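Local coordinates for glyoxalase-like domain protein (Staphylococcus aureus, PDB 3P8A), which is of unknown function but carries a glyoxalase-like domain of the VOC family, whose cupped beta sheet probably holds a small-molecule pocket, at residues H30-L35 with I70-V75; D36-P41 with I261-A266; K46-G51 with L62-E67; Y56-K61 with A93-I98; F107-L112 with E161-F166. All blocks are in the same frame, centred on the assembly; numbering follows the deposited sequence. Where two conformers were deposited one is given.

Contact 1. Residues H30-L35 with I70-V75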
# COMPACT_ATOMS: atom_id res chain seq x y z
N HIS A 30 -5.94 2.94 1.76
CA HIS A 30 -6.76 3.45 2.83
C HIS A 30 -8.24 3.07 2.57
O HIS A 30 -8.84 3.58 1.61
CB HIS A 30 -6.56 4.96 3.00
CG HIS A 30 -7.30 5.59 4.15
ND1 HIS A 30 -7.22 6.95 4.40
CD2 HIS A 30 -8.11 5.02 5.08
CE1 HIS A 30 -7.98 7.17 5.47
NE2 HIS A 30 -8.54 6.04 5.91
N TYR A 31 -8.82 2.19 3.43
CA TYR A 31 -10.22 1.80 3.34
C TYR A 31 -11.09 2.91 3.95
O TYR A 31 -10.92 3.24 5.11
CB TYR A 31 -10.52 0.41 3.95
CG TYR A 31 -11.99 0.14 4.19
CD1 TYR A 31 -12.47 -0.20 5.45
CD2 TYR A 31 -12.93 0.31 3.16
CE1 TYR A 31 -13.83 -0.41 5.69
CE2 TYR A 31 -14.30 0.18 3.41
CZ TYR A 31 -14.74 -0.20 4.67
OH TYR A 31 -16.08 -0.36 4.89
N ILE A 32 -11.99 3.51 3.13
CA ILE A 32 -12.90 4.59 3.52
C ILE A 32 -14.33 4.22 3.17
O ILE A 32 -14.62 4.03 1.99
CB ILE A 32 -12.47 5.97 2.90
CG1 ILE A 32 -11.16 6.46 3.53
CG2 ILE A 32 -13.59 7.03 3.08
CD1 ILE A 32 -10.58 7.72 2.96
N ASP A 33 -15.21 4.14 4.17
CA ASP A 33 -16.62 3.84 3.92
C ASP A 33 -17.26 5.09 3.27
O ASP A 33 -16.87 6.19 3.62
CB ASP A 33 -17.34 3.52 5.24
CG ASP A 33 -18.84 3.39 5.09
OD1 ASP A 33 -19.28 2.51 4.33
OD2 ASP A 33 -19.57 4.14 5.77
N GLN A 34 -18.23 4.91 2.33
CA GLN A 34 -18.88 6.05 1.67
C GLN A 34 -17.86 6.97 0.99
O GLN A 34 -17.87 8.20 1.16
CB GLN A 34 -19.80 6.85 2.64
CG GLN A 34 -21.03 6.06 3.09
CD GLN A 34 -21.79 6.76 4.19
OE1 GLN A 34 -21.86 8.00 4.26
NE2 GLN A 34 -22.41 5.98 5.06
N LEU A 35 -16.93 6.34 0.25
CA LEU A 35 -15.85 7.04 -0.46
C LEU A 35 -16.34 8.06 -1.49
O LEU A 35 -15.65 9.04 -1.71
CB LEU A 35 -14.91 5.99 -1.11
CG LEU A 35 -13.73 6.45 -1.95
CD1 LEU A 35 -12.78 7.37 -1.16
CD2 LEU A 35 -13.00 5.26 -2.50
N ILE A 70 -1.71 7.51 -3.09
CA ILE A 70 -2.59 7.04 -2.03
C ILE A 70 -3.79 6.45 -2.74
O ILE A 70 -4.43 7.15 -3.55
CB ILE A 70 -3.02 8.18 -1.06
CG1 ILE A 70 -1.78 8.87 -0.43
CG2 ILE A 70 -3.95 7.60 0.02
CD1 ILE A 70 -2.04 10.31 0.11
N GLU A 71 -4.11 5.19 -2.45
CA GLU A 71 -5.29 4.55 -2.98
C GLU A 71 -6.35 4.54 -1.90
O GLU A 71 -6.18 3.89 -0.87
CB GLU A 71 -5.00 3.13 -3.51
CG GLU A 71 -6.20 2.54 -4.23
CD GLU A 71 -6.15 1.06 -4.53
OE1 GLU A 71 -5.33 0.35 -3.91
OE2 GLU A 71 -6.99 0.58 -5.33
N LEU A 72 -7.43 5.29 -2.12
CA LEU A 72 -8.56 5.28 -1.20
C LEU A 72 -9.47 4.23 -1.77
O LEU A 72 -9.74 4.26 -2.96
CB LEU A 72 -9.26 6.64 -1.14
CG LEU A 72 -8.43 7.86 -0.80
CD1 LEU A 72 -9.34 8.97 -0.48
CD2 LEU A 72 -7.46 7.61 0.38
N LEU A 73 -9.89 3.28 -0.97
CA LEU A 73 -10.63 2.13 -1.44
C LEU A 73 -11.93 1.94 -0.71
O LEU A 73 -11.97 2.12 0.50
CB LEU A 73 -9.71 0.86 -1.32
CG LEU A 73 -10.20 -0.50 -1.91
CD1 LEU A 73 -10.22 -0.47 -3.47
CD2 LEU A 73 -9.34 -1.65 -1.42
N ASP A 74 -13.01 1.56 -1.44
CA ASP A 74 -14.30 1.25 -0.84
C ASP A 74 -14.95 0.06 -1.56
O ASP A 74 -14.50 -0.33 -2.63
CB ASP A 74 -15.21 2.48 -0.84
CG ASP A 74 -16.47 2.46 0.05
OD1 ASP A 74 -16.59 1.52 0.90
OD2 ASP A 74 -17.25 3.42 -0.01
N VAL A 75 -16.01 -0.50 -0.98
CA VAL A 75 -16.73 -1.63 -1.55
C VAL A 75 -18.11 -1.20 -2.02
O VAL A 75 -18.88 -0.61 -1.26
CB VAL A 75 -16.72 -2.87 -0.60
CG1 VAL A 75 -16.93 -2.49 0.86
CG2 VAL A 75 -17.72 -3.94 -1.05
O HOH W 1 -17.99 0.50 3.00
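D74 reaches across to the chain that follows strand 24-31 and accepts from it. Its CG lies opposite the backbone N about the first torsion (chi1 -165°), which brings the carboxylate to the backbone of L35. D74 OD2 accepts a nearly straight bond from L35 N at 2.9 Å, and the N-H comes from above the carboxylate plane. D74 OD1 takes a weak bond from V75 N and a bond from a water. The same water donates to D33 OD1 and accepts from Y31 OH, linking two acidic side chains. It meets the Y31 ring at the edge, in its plane. Y31 and L73 share one face of the sheet. On the face that carries H30 and L72, L72 is the hub. L35 crosses it at about a right angle, with L35 CD1 3.6 Å from L72 CB. H30 runs beside L72 and points the same way, and I32 CG1 sits over one face of its imidazole. H30 ND1 is hydrogen-bonded to Y268 OH and NE2 to R264 O. L73 N to H30 O (2.8 Å) and I32 N to L73 O (3.0 Å) join the backbones. This parallel pairing is consistent with a VOC module, here with a loop replacing the helix after its first strand.

Contact 2. Residues D36-P41 with I261-A266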
# COMPACT_ATOMS: atom_id res chain seq x y z
N ASP A 36 -17.53 7.87 -2.10
CA ASP A 36 -18.04 8.84 -3.09
C ASP A 36 -18.25 10.24 -2.54
O ASP A 36 -18.14 11.21 -3.29
CB ASP A 36 -19.35 8.37 -3.71
CG ASP A 36 -19.16 7.37 -4.82
OD1 ASP A 36 -18.18 7.53 -5.61
OD2 ASP A 36 -20.02 6.48 -4.96
N ARG A 37 -18.56 10.34 -1.24
CA ARG A 37 -18.81 11.61 -0.56
C ARG A 37 -17.51 12.26 -0.09
O ARG A 37 -17.47 13.45 0.20
CB ARG A 37 -19.69 11.36 0.69
CG ARG A 37 -21.10 10.83 0.38
CD ARG A 37 -21.77 10.25 1.61
NE ARG A 37 -22.29 11.29 2.50
CZ ARG A 37 -23.48 11.87 2.38
NH1 ARG A 37 -23.87 12.80 3.23
NH2 ARG A 37 -24.30 11.51 1.39
N PHE A 38 -16.46 11.44 0.01
CA PHE A 38 -15.18 11.80 0.59
C PHE A 38 -14.30 12.73 -0.22
O PHE A 38 -14.12 12.55 -1.42
CB PHE A 38 -14.41 10.54 1.04
CG PHE A 38 -13.12 10.81 1.77
CD1 PHE A 38 -13.10 10.98 3.15
CD2 PHE A 38 -11.92 10.94 1.07
CE1 PHE A 38 -11.91 11.27 3.82
CE2 PHE A 38 -10.74 11.25 1.74
CZ PHE A 38 -10.74 11.40 3.11
N SER A 39 -13.65 13.66 0.49
CA SER A 39 -12.60 14.55 0.05
C SER A 39 -11.69 14.80 1.26
O SER A 39 -12.14 14.69 2.40
CB SER A 39 -13.16 15.88 -0.46
OG SER A 39 -13.96 16.52 0.51
N PHE A 40 -10.41 15.10 1.02
CA PHE A 40 -9.46 15.41 2.07
C PHE A 40 -9.77 16.80 2.66
O PHE A 40 -10.23 17.67 1.92
CB PHE A 40 -8.03 15.42 1.49
CG PHE A 40 -7.30 14.13 1.74
CD1 PHE A 40 -7.33 13.10 0.81
CD2 PHE A 40 -6.56 13.95 2.90
CE1 PHE A 40 -6.64 11.91 1.04
CE2 PHE A 40 -5.88 12.76 3.13
CZ PHE A 40 -5.93 11.74 2.20
N PRO A 41 -9.47 17.03 3.97
CA PRO A 41 -9.71 18.35 4.57
C PRO A 41 -8.98 19.48 3.85
O PRO A 41 -7.80 19.35 3.53
CB PRO A 41 -9.19 18.18 6.00
CG PRO A 41 -9.29 16.72 6.25
CD PRO A 41 -8.92 16.09 4.96
N ILE A 261 -3.21 14.90 10.29
CA ILE A 261 -4.63 14.81 10.05
C ILE A 261 -5.06 13.38 10.35
O ILE A 261 -4.52 12.44 9.75
CB ILE A 261 -5.06 15.23 8.61
CG1 ILE A 261 -4.50 16.63 8.23
CG2 ILE A 261 -6.60 15.16 8.44
CD1 ILE A 261 -4.67 17.02 6.76
N PHE A 262 -6.01 13.22 11.29
CA PHE A 262 -6.56 11.90 11.57
C PHE A 262 -7.85 11.83 10.82
O PHE A 262 -8.76 12.64 11.05
CB PHE A 262 -6.80 11.56 13.06
CG PHE A 262 -7.61 10.28 13.19
CD1 PHE A 262 -6.98 9.04 13.17
CD2 PHE A 262 -9.00 10.32 13.22
CE1 PHE A 262 -7.73 7.87 13.25
CE2 PHE A 262 -9.75 9.13 13.26
CZ PHE A 262 -9.11 7.92 13.32
N ILE A 263 -7.93 10.87 9.89
CA ILE A 263 -9.12 10.73 9.09
C ILE A 263 -9.42 9.29 8.72
O ILE A 263 -8.55 8.58 8.22
CB ILE A 263 -9.10 11.72 7.88
CG1 ILE A 263 -10.43 11.75 7.13
CG2 ILE A 263 -7.88 11.52 6.96
CD1 ILE A 263 -10.75 13.15 6.51
N ARG A 264 -10.65 8.85 9.05
CA ARG A 264 -11.17 7.51 8.76
C ARG A 264 -10.21 6.40 9.11
O ARG A 264 -9.96 5.53 8.27
CB ARG A 264 -11.61 7.41 7.27
CG ARG A 264 -12.62 8.48 6.82
CD ARG A 264 -14.02 8.18 7.28
NE ARG A 264 -15.01 8.78 6.38
CZ ARG A 264 -16.12 8.18 5.97
NH1 ARG A 264 -16.39 6.94 6.35
NH2 ARG A 264 -16.95 8.80 5.14
N GLY A 265 -9.67 6.46 10.33
CA GLY A 265 -8.77 5.46 10.89
C GLY A 265 -7.31 5.53 10.49
O GLY A 265 -6.52 4.69 10.91
N ALA A 266 -6.93 6.53 9.68
CA ALA A 266 -5.56 6.71 9.20
C ALA A 266 -4.97 8.05 9.65
O ALA A 266 -5.70 8.96 10.02
CB ALA A 266 -5.51 6.58 7.69
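A type I' turn from I263 to A266 closes the hairpin of strands 259-263 and 266-272, and one side of this hairpin packs on the loop 36-41. The turn is held by I263 N to A266 O and A266 N to I263 O. I263 is the main apolar side chain on the hairpin. With CG1 anti to its backbone N (chi1 -171°), I263 directs this branch at the loop. There I263 CD1 meets the edge of the F38 ring, 3.5 Å from F38 CE1. I263 CG1 also lies in the plane of that ring. P41 extends the patch. It meets I263 tip to tip, with P41 CD 3.8 Å from I263 CD1. P41 CG is 3.8 Å from I261 CG2, where the two side chains slide past each other. R264 brings its aliphatic part near the phenyl ring, with R264 CG 4.2 Å from F38 CE1. Its chain then bends at chi2 (-78°), and R264 NH1 bonds to Q105 OE1. The contact thus joins the loop between strands 24-31 and 48-53 of the eight-stranded sheet to 259-263, the outermost strand of the seven-stranded one. F40 meets the Y268 ring of strand 266-272 edge-to-face.

Contact 3. Residues K46-G51 with L62-E67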
# COMPACT_ATOMS: atom_id res chain seq x y z
N LYS A 46 -5.22 16.43 -3.50
CA LYS A 46 -6.24 16.34 -4.53
C LYS A 46 -6.49 14.87 -4.88
O LYS A 46 -5.57 14.05 -4.86
CB LYS A 46 -5.84 17.17 -5.77
CG LYS A 46 -6.34 18.62 -5.72
CD LYS A 46 -5.44 19.52 -4.87
CE LYS A 46 -6.04 20.88 -4.58
NZ LYS A 46 -5.28 21.58 -3.52
N LEU A 47 -7.74 14.56 -5.19
CA LEU A 47 -8.19 13.22 -5.54
C LEU A 47 -8.75 13.17 -6.93
O LEU A 47 -9.31 14.16 -7.42
CB LEU A 47 -9.25 12.72 -4.53
CG LEU A 47 -8.90 12.77 -3.05
CD1 LEU A 47 -10.08 12.32 -2.21
CD2 LEU A 47 -7.70 11.91 -2.73
N HIS A 48 -8.57 12.01 -7.57
CA HIS A 48 -9.05 11.71 -8.92
C HIS A 48 -9.76 10.36 -8.83
O HIS A 48 -9.22 9.42 -8.23
CB HIS A 48 -7.88 11.66 -9.92
CG HIS A 48 -7.19 12.98 -10.05
ND1 HIS A 48 -7.74 14.02 -10.80
CD2 HIS A 48 -6.05 13.42 -9.48
CE1 HIS A 48 -6.90 15.03 -10.68
NE2 HIS A 48 -5.87 14.72 -9.88
N SER A 49 -10.99 10.28 -9.37
CA SER A 49 -11.77 9.04 -9.40
C SER A 49 -10.99 7.99 -10.16
O SER A 49 -10.38 8.31 -11.18
CB SER A 49 -13.12 9.26 -10.07
OG SER A 49 -14.07 9.69 -9.11
N GLY A 50 -10.95 6.79 -9.61
CA GLY A 50 -10.23 5.67 -10.20
C GLY A 50 -11.13 4.84 -11.08
O GLY A 50 -11.64 5.31 -12.10
N GLY A 51 -11.35 3.61 -10.66
CA GLY A 51 -12.20 2.66 -11.37
C GLY A 51 -12.73 1.60 -10.45
O GLY A 51 -12.52 1.66 -9.25
N LEU A 62 -7.91 8.21 -6.20
CA LEU A 62 -6.46 8.26 -6.12
C LEU A 62 -5.90 9.61 -5.83
O LEU A 62 -6.32 10.60 -6.41
CB LEU A 62 -5.87 7.68 -7.42
CG LEU A 62 -6.56 6.39 -7.93
CD1 LEU A 62 -6.37 6.19 -9.41
CD2 LEU A 62 -6.09 5.16 -7.14
N GLY A 63 -4.99 9.64 -4.87
CA GLY A 63 -4.23 10.81 -4.47
C GLY A 63 -2.81 10.65 -4.99
O GLY A 63 -1.97 10.02 -4.34
N TYR A 64 -2.55 11.16 -6.22
CA TYR A 64 -1.22 11.06 -6.82
C TYR A 64 -0.25 12.02 -6.15
O TYR A 64 -0.51 13.22 -6.08
CB TYR A 64 -1.27 11.30 -8.34
CG TYR A 64 -2.00 10.22 -9.11
CD1 TYR A 64 -1.39 9.00 -9.39
CD2 TYR A 64 -3.29 10.43 -9.59
CE1 TYR A 64 -2.05 8.02 -10.13
CE2 TYR A 64 -3.95 9.46 -10.33
CZ TYR A 64 -3.33 8.25 -10.60
OH TYR A 64 -3.98 7.28 -11.33
N ILE A 65 0.86 11.47 -5.65
CA ILE A 65 1.88 12.26 -4.98
C ILE A 65 3.02 12.50 -5.97
O ILE A 65 2.96 13.48 -6.73
CB ILE A 65 2.31 11.63 -3.61
CG1 ILE A 65 1.10 11.32 -2.72
CG2 ILE A 65 3.33 12.49 -2.87
CD1 ILE A 65 0.15 12.60 -2.35
N ASN A 66 4.02 11.61 -6.02
CA ASN A 66 5.17 11.74 -6.93
C ASN A 66 5.76 10.36 -7.21
O ASN A 66 6.51 9.82 -6.38
CB ASN A 66 6.21 12.72 -6.32
CG ASN A 66 7.30 13.19 -7.28
OD1 ASN A 66 7.38 12.78 -8.45
ND2 ASN A 66 8.17 14.06 -6.78
N GLU A 67 5.34 9.76 -8.34
CA GLU A 67 5.73 8.42 -8.80
C GLU A 67 5.22 7.32 -7.83
O GLU A 67 5.61 6.14 -7.90
CB GLU A 67 7.24 8.33 -9.11
CG GLU A 67 7.66 9.20 -10.28
CD GLU A 67 9.15 9.39 -10.45
OE1 GLU A 67 9.65 10.49 -10.11
OE2 GLU A 67 9.82 8.46 -10.94
O HOH W 2 -4.18 13.10 -7.08
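L62 pairs with H48 in the antiparallel beta hairpin of strands 48-53 and 58-64, at the outer edge of the eight-stranded sheet. It is a hydrogen-bonded pair. L62 N gives the straighter bond, to H48 O at 2.7 Å (169°). H48 N returns one to L62 O at 2.9 Å, bent to 148°. The L62 side chain stands on the same face as H48, and L62 CD1 lies 4.0 Å from G50 CA. Next comes G63, which passes close beside L47. Its CA makes a C-H...O contact to K46 O, and L47 CD2 lies 4.0 Å from G63 CA. At Y64 the two chains have begun to part, and a water bridges the two backbones. It accepts from Y64 N, donates to K46 O, and donates weakly to L62 O. The H48 and Y64 side chains cross at about a right angle, and the rings of both also meet Y184. H48 CD2 sits at the edge of the Y64 ring, near its plane, 4.1 Å from Y64 CD2.

Contact 4. Residues Y56-K61 with A93-I98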
# COMPACT_ATOMS: atom_id res chain seq x y z
N TYR A 56 -13.61 -8.12 -7.38
CA TYR A 56 -13.87 -7.93 -5.95
C TYR A 56 -15.07 -7.09 -5.56
O TYR A 56 -15.54 -7.25 -4.44
CB TYR A 56 -12.61 -7.39 -5.26
CG TYR A 56 -11.38 -8.25 -5.47
CD1 TYR A 56 -11.27 -9.50 -4.86
CD2 TYR A 56 -10.33 -7.82 -6.28
CE1 TYR A 56 -10.14 -10.30 -5.05
CE2 TYR A 56 -9.21 -8.62 -6.50
CZ TYR A 56 -9.11 -9.85 -5.86
OH TYR A 56 -7.99 -10.61 -6.04
N GLY A 57 -15.55 -6.23 -6.45
CA GLY A 57 -16.70 -5.38 -6.16
C GLY A 57 -16.33 -4.10 -5.44
O GLY A 57 -17.19 -3.48 -4.80
N THR A 58 -15.05 -3.69 -5.54
CA THR A 58 -14.47 -2.49 -4.90
C THR A 58 -14.22 -1.42 -5.94
O THR A 58 -14.16 -1.72 -7.14
CB THR A 58 -13.17 -2.82 -4.15
OG1 THR A 58 -12.26 -3.53 -5.00
CG2 THR A 58 -13.40 -3.59 -2.86
N PHE A 59 -14.07 -0.15 -5.49
CA PHE A 59 -13.73 1.01 -6.32
C PHE A 59 -12.79 1.91 -5.56
O PHE A 59 -12.75 1.87 -4.33
CB PHE A 59 -14.99 1.79 -6.77
CG PHE A 59 -15.83 2.37 -5.67
CD1 PHE A 59 -16.73 1.58 -4.95
CD2 PHE A 59 -15.78 3.73 -5.37
CE1 PHE A 59 -17.51 2.12 -3.94
CE2 PHE A 59 -16.57 4.28 -4.35
CZ PHE A 59 -17.43 3.47 -3.64
N ASN A 60 -12.09 2.77 -6.28
CA ASN A 60 -11.11 3.63 -5.63
C ASN A 60 -11.11 5.10 -6.09
O ASN A 60 -11.81 5.47 -7.03
CB ASN A 60 -9.69 2.98 -5.76
CG ASN A 60 -9.20 2.72 -7.18
OD1 ASN A 60 -9.81 3.14 -8.17
ND2 ASN A 60 -8.09 2.04 -7.32
N LYS A 61 -10.34 5.92 -5.38
CA LYS A 61 -10.08 7.34 -5.65
C LYS A 61 -8.63 7.44 -5.37
O LYS A 61 -8.14 6.78 -4.46
CB LYS A 61 -10.86 8.28 -4.73
CG LYS A 61 -12.28 8.56 -5.15
CD LYS A 61 -12.80 9.73 -4.34
CE LYS A 61 -14.26 10.01 -4.57
NZ LYS A 61 -14.76 11.00 -3.59
N ALA A 93 -5.76 -11.38 -0.95
CA ALA A 93 -6.04 -10.20 -1.79
C ALA A 93 -6.19 -8.87 -1.04
O ALA A 93 -6.69 -8.85 0.09
CB ALA A 93 -7.25 -10.45 -2.67
N PHE A 94 -5.74 -7.75 -1.66
CA PHE A 94 -5.84 -6.44 -1.03
C PHE A 94 -7.29 -6.06 -0.71
O PHE A 94 -7.55 -5.57 0.38
CB PHE A 94 -5.14 -5.35 -1.86
CG PHE A 94 -5.92 -4.92 -3.08
CD1 PHE A 94 -6.70 -3.78 -3.05
CD2 PHE A 94 -5.94 -5.72 -4.22
CE1 PHE A 94 -7.47 -3.42 -4.17
CE2 PHE A 94 -6.73 -5.38 -5.32
CZ PHE A 94 -7.49 -4.22 -5.29
N ALA A 95 -8.25 -6.29 -1.65
CA ALA A 95 -9.65 -5.88 -1.46
C ALA A 95 -10.39 -6.61 -0.32
O ALA A 95 -11.11 -5.98 0.44
CB ALA A 95 -10.42 -6.03 -2.76
N THR A 96 -10.19 -7.92 -0.21
CA THR A 96 -10.82 -8.78 0.77
C THR A 96 -10.36 -8.52 2.20
O THR A 96 -11.02 -8.96 3.14
CB THR A 96 -10.76 -10.27 0.32
OG1 THR A 96 -9.41 -10.64 0.11
CG2 THR A 96 -11.54 -10.55 -0.97
N GLN A 97 -9.25 -7.74 2.38
CA GLN A 97 -8.74 -7.32 3.69
C GLN A 97 -9.80 -6.51 4.39
O GLN A 97 -9.89 -6.57 5.62
CB GLN A 97 -7.47 -6.45 3.58
CG GLN A 97 -6.23 -7.23 3.21
CD GLN A 97 -5.01 -6.35 3.33
OE1 GLN A 97 -4.71 -5.80 4.40
NE2 GLN A 97 -4.26 -6.24 2.26
N ILE A 98 -10.64 -5.78 3.61
CA ILE A 98 -11.79 -4.96 4.11
C ILE A 98 -12.70 -5.87 4.94
O ILE A 98 -13.04 -5.53 6.08
CB ILE A 98 -12.56 -4.24 2.95
CG1 ILE A 98 -11.68 -3.20 2.24
CG2 ILE A 98 -13.86 -3.55 3.48
CD1 ILE A 98 -12.33 -2.59 0.91
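Y56, just before strand 58-64 of the VOC-type sheet, and T58, the first residue of that strand, pack against the chain A93-I98 that leads into the short helix 97-100. Mostly apolar touches make the contact. Methyl groups against the tyrosine come first. A95 CB is 3.6 Å from Y56 CB and equally close to Y56 CG, at the root of the ring. A93 CB lies at the far end, 3.7 Å from Y56 CZ. T96 CG2 reaches Y56 CD1. The Y56 hydroxyl continues to E89 OE2 by a weak bond. The aromatic pair is looser. The Y56 and F94 rings are 5.9 Å apart at their centroids, with planes at 75°, in an oblique arrangement. A95 CB also rests over the centre of the F94 ring. T58 supplies the last group. Its OG1 is 3.8 Å from A95 CB, and bonds to H53 ND1. A chi1 of 52° leaves the methyl anti to the carbonyl carbon. It touches A95 CB and slides past I98, with T58 CG2 4.0 Å from I98 CD1.

Contact 5. Residues F107-L112 with E161-F166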
# COMPACT_ATOMS: atom_id res chain seq x y z
N PHE A 107 -5.64 2.58 7.06
CA PHE A 107 -4.63 2.02 6.17
C PHE A 107 -4.70 0.50 6.23
O PHE A 107 -4.76 -0.08 7.33
CB PHE A 107 -3.24 2.54 6.53
CG PHE A 107 -3.00 3.99 6.23
CD1 PHE A 107 -3.38 4.54 5.01
CD2 PHE A 107 -2.30 4.80 7.13
CE1 PHE A 107 -3.10 5.86 4.71
CE2 PHE A 107 -1.99 6.12 6.82
CZ PHE A 107 -2.42 6.66 5.62
N LYS A 108 -4.78 -0.15 5.06
CA LYS A 108 -4.89 -1.61 4.97
C LYS A 108 -3.56 -2.30 4.66
O LYS A 108 -3.27 -3.37 5.23
CB LYS A 108 -5.92 -2.02 3.91
CG LYS A 108 -7.37 -1.58 4.22
CD LYS A 108 -8.04 -2.38 5.36
CE LYS A 108 -8.16 -1.59 6.65
NZ LYS A 108 -8.47 -2.50 7.82
N ASN A 109 -2.78 -1.72 3.74
CA ASN A 109 -1.52 -2.29 3.30
C ASN A 109 -0.74 -1.32 2.45
O ASN A 109 -1.22 -0.22 2.14
CB ASN A 109 -1.78 -3.58 2.45
CG ASN A 109 -0.72 -4.65 2.63
OD1 ASN A 109 0.42 -4.39 3.05
ND2 ASN A 109 -1.08 -5.86 2.32
N ILE A 110 0.47 -1.73 2.06
CA ILE A 110 1.33 -1.00 1.13
C ILE A 110 1.63 -1.95 -0.02
O ILE A 110 1.60 -3.18 0.15
CB ILE A 110 2.60 -0.41 1.78
CG1 ILE A 110 3.44 -1.54 2.48
CG2 ILE A 110 2.23 0.73 2.76
CD1 ILE A 110 4.89 -1.11 2.80
N CYS A 111 1.94 -1.39 -1.15
CA CYS A 111 2.19 -2.12 -2.36
C CYS A 111 3.52 -1.66 -2.90
O CYS A 111 3.79 -0.46 -2.97
CB CYS A 111 1.06 -1.86 -3.36
SG CYS A 111 1.27 -2.66 -4.97
N LEU A 112 4.36 -2.62 -3.27
CA LEU A 112 5.68 -2.34 -3.79
C LEU A 112 5.74 -2.64 -5.30
O LEU A 112 5.31 -3.70 -5.75
CB LEU A 112 6.75 -3.15 -3.02
CG LEU A 112 6.79 -3.02 -1.47
CD1 LEU A 112 7.86 -3.94 -0.87
CD2 LEU A 112 7.07 -1.55 -1.03
N GLU A 161 1.47 -10.59 12.19
CA GLU A 161 0.81 -9.54 12.95
C GLU A 161 0.32 -8.50 11.94
O GLU A 161 -0.77 -7.95 12.07
CB GLU A 161 1.79 -8.86 13.94
CG GLU A 161 2.09 -9.69 15.17
CD GLU A 161 0.94 -9.92 16.13
OE1 GLU A 161 -0.04 -9.14 16.10
OE2 GLU A 161 1.03 -10.89 16.92
N ILE A 162 1.13 -8.28 10.91
CA ILE A 162 0.94 -7.27 9.86
C ILE A 162 0.69 -7.93 8.54
O ILE A 162 1.43 -8.83 8.16
CB ILE A 162 2.24 -6.38 9.80
CG1 ILE A 162 2.50 -5.66 11.12
CG2 ILE A 162 2.25 -5.40 8.62
CD1 ILE A 162 1.28 -4.82 11.67
N LYS A 163 -0.32 -7.43 7.81
CA LYS A 163 -0.61 -8.01 6.50
C LYS A 163 0.60 -7.75 5.62
O LYS A 163 1.05 -6.60 5.55
CB LYS A 163 -1.87 -7.41 5.86
CG LYS A 163 -2.33 -8.19 4.63
CD LYS A 163 -3.19 -9.36 5.03
CE LYS A 163 -3.82 -10.01 3.83
NZ LYS A 163 -4.76 -11.06 4.27
N PRO A 164 1.20 -8.81 5.00
CA PRO A 164 2.39 -8.59 4.19
C PRO A 164 2.16 -7.63 3.03
O PRO A 164 1.19 -7.78 2.29
CB PRO A 164 2.72 -10.00 3.64
CG PRO A 164 2.12 -10.93 4.65
CD PRO A 164 0.83 -10.24 5.02
N PRO A 165 3.09 -6.68 2.81
CA PRO A 165 3.03 -5.85 1.60
C PRO A 165 3.02 -6.76 0.37
O PRO A 165 3.55 -7.88 0.41
CB PRO A 165 4.34 -5.05 1.65
CG PRO A 165 4.69 -5.00 3.09
CD PRO A 165 4.29 -6.35 3.62
N PHE A 166 2.38 -6.30 -0.71
CA PHE A 166 2.25 -7.08 -1.93
C PHE A 166 2.92 -6.37 -3.10
O PHE A 166 3.38 -5.24 -2.94
CB PHE A 166 0.78 -7.45 -2.21
CG PHE A 166 -0.13 -6.28 -2.45
CD1 PHE A 166 -0.69 -5.58 -1.39
CD2 PHE A 166 -0.48 -5.90 -3.75
CE1 PHE A 166 -1.55 -4.50 -1.62
CE2 PHE A 166 -1.34 -4.83 -3.97
CZ PHE A 166 -1.88 -4.15 -2.91
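Strands 106-113 and 166-170 run parallel as the first and fourth strands of the second half of the eight-stranded sheet, an arrangement consistent with a beta-alpha-beta-beta-beta module of the VOC fold. The contact is where 161-166 comes alongside and the pairing starts. C111 and F166 form the bridge, with their side chains on the same face of the sheet. L112 N gives a nearly straight bond (173°) to F166 O at 2.8 Å. The bond from F166 N to I110 O is longer, 3.3 Å, and weak. Before it, P165 CA makes a C-H...O contact with the same I110 O. The P165 ring lies beside I110 and points the same way, with I110 CG1 3.7 Å from P165 CB. On the face shared by F166 and C111, the phenyl ring lies against the cysteine. A chi1 of 63° tucks F166 CG in between its own N and C and brings the ring there. C111 CB stands over one ring face as a CH-pi contact, 4.0 Å from the F166 centroid and offset toward the rim. The sulfur takes an oblique sulfur-aromatic position, with C111 SG 3.5 Å from F166 CE2.

How the contacts relate
Contacts 1, 3, 4 and 5 all reach the eight-stranded sheet. Contact 1 pairs its strands 24-31 and 69-75, and contact 5 pairs 106-113 and 166-170. The centres of contacts 1 and 5 are about 15 Å apart, and strands 24-31 and 106-113 are neighbours. Contact 3 extends the sheet to its 48-53 edge. Contact 4 packs the chain leading into helix 97-100 on the start of strand 58-64 and Y56 before it. Contact 2 ties this sheet to the seven-stranded one and touches contact 1, where D33 O lies 2.9 Å from R264 NH1. Bound glycerol, probably from the crystallisation liquor, lies near E71, L62 and F94. E71 OE2 bonds to glycerol and to N60 ND2 (2.7 Å). It may mark a pocket.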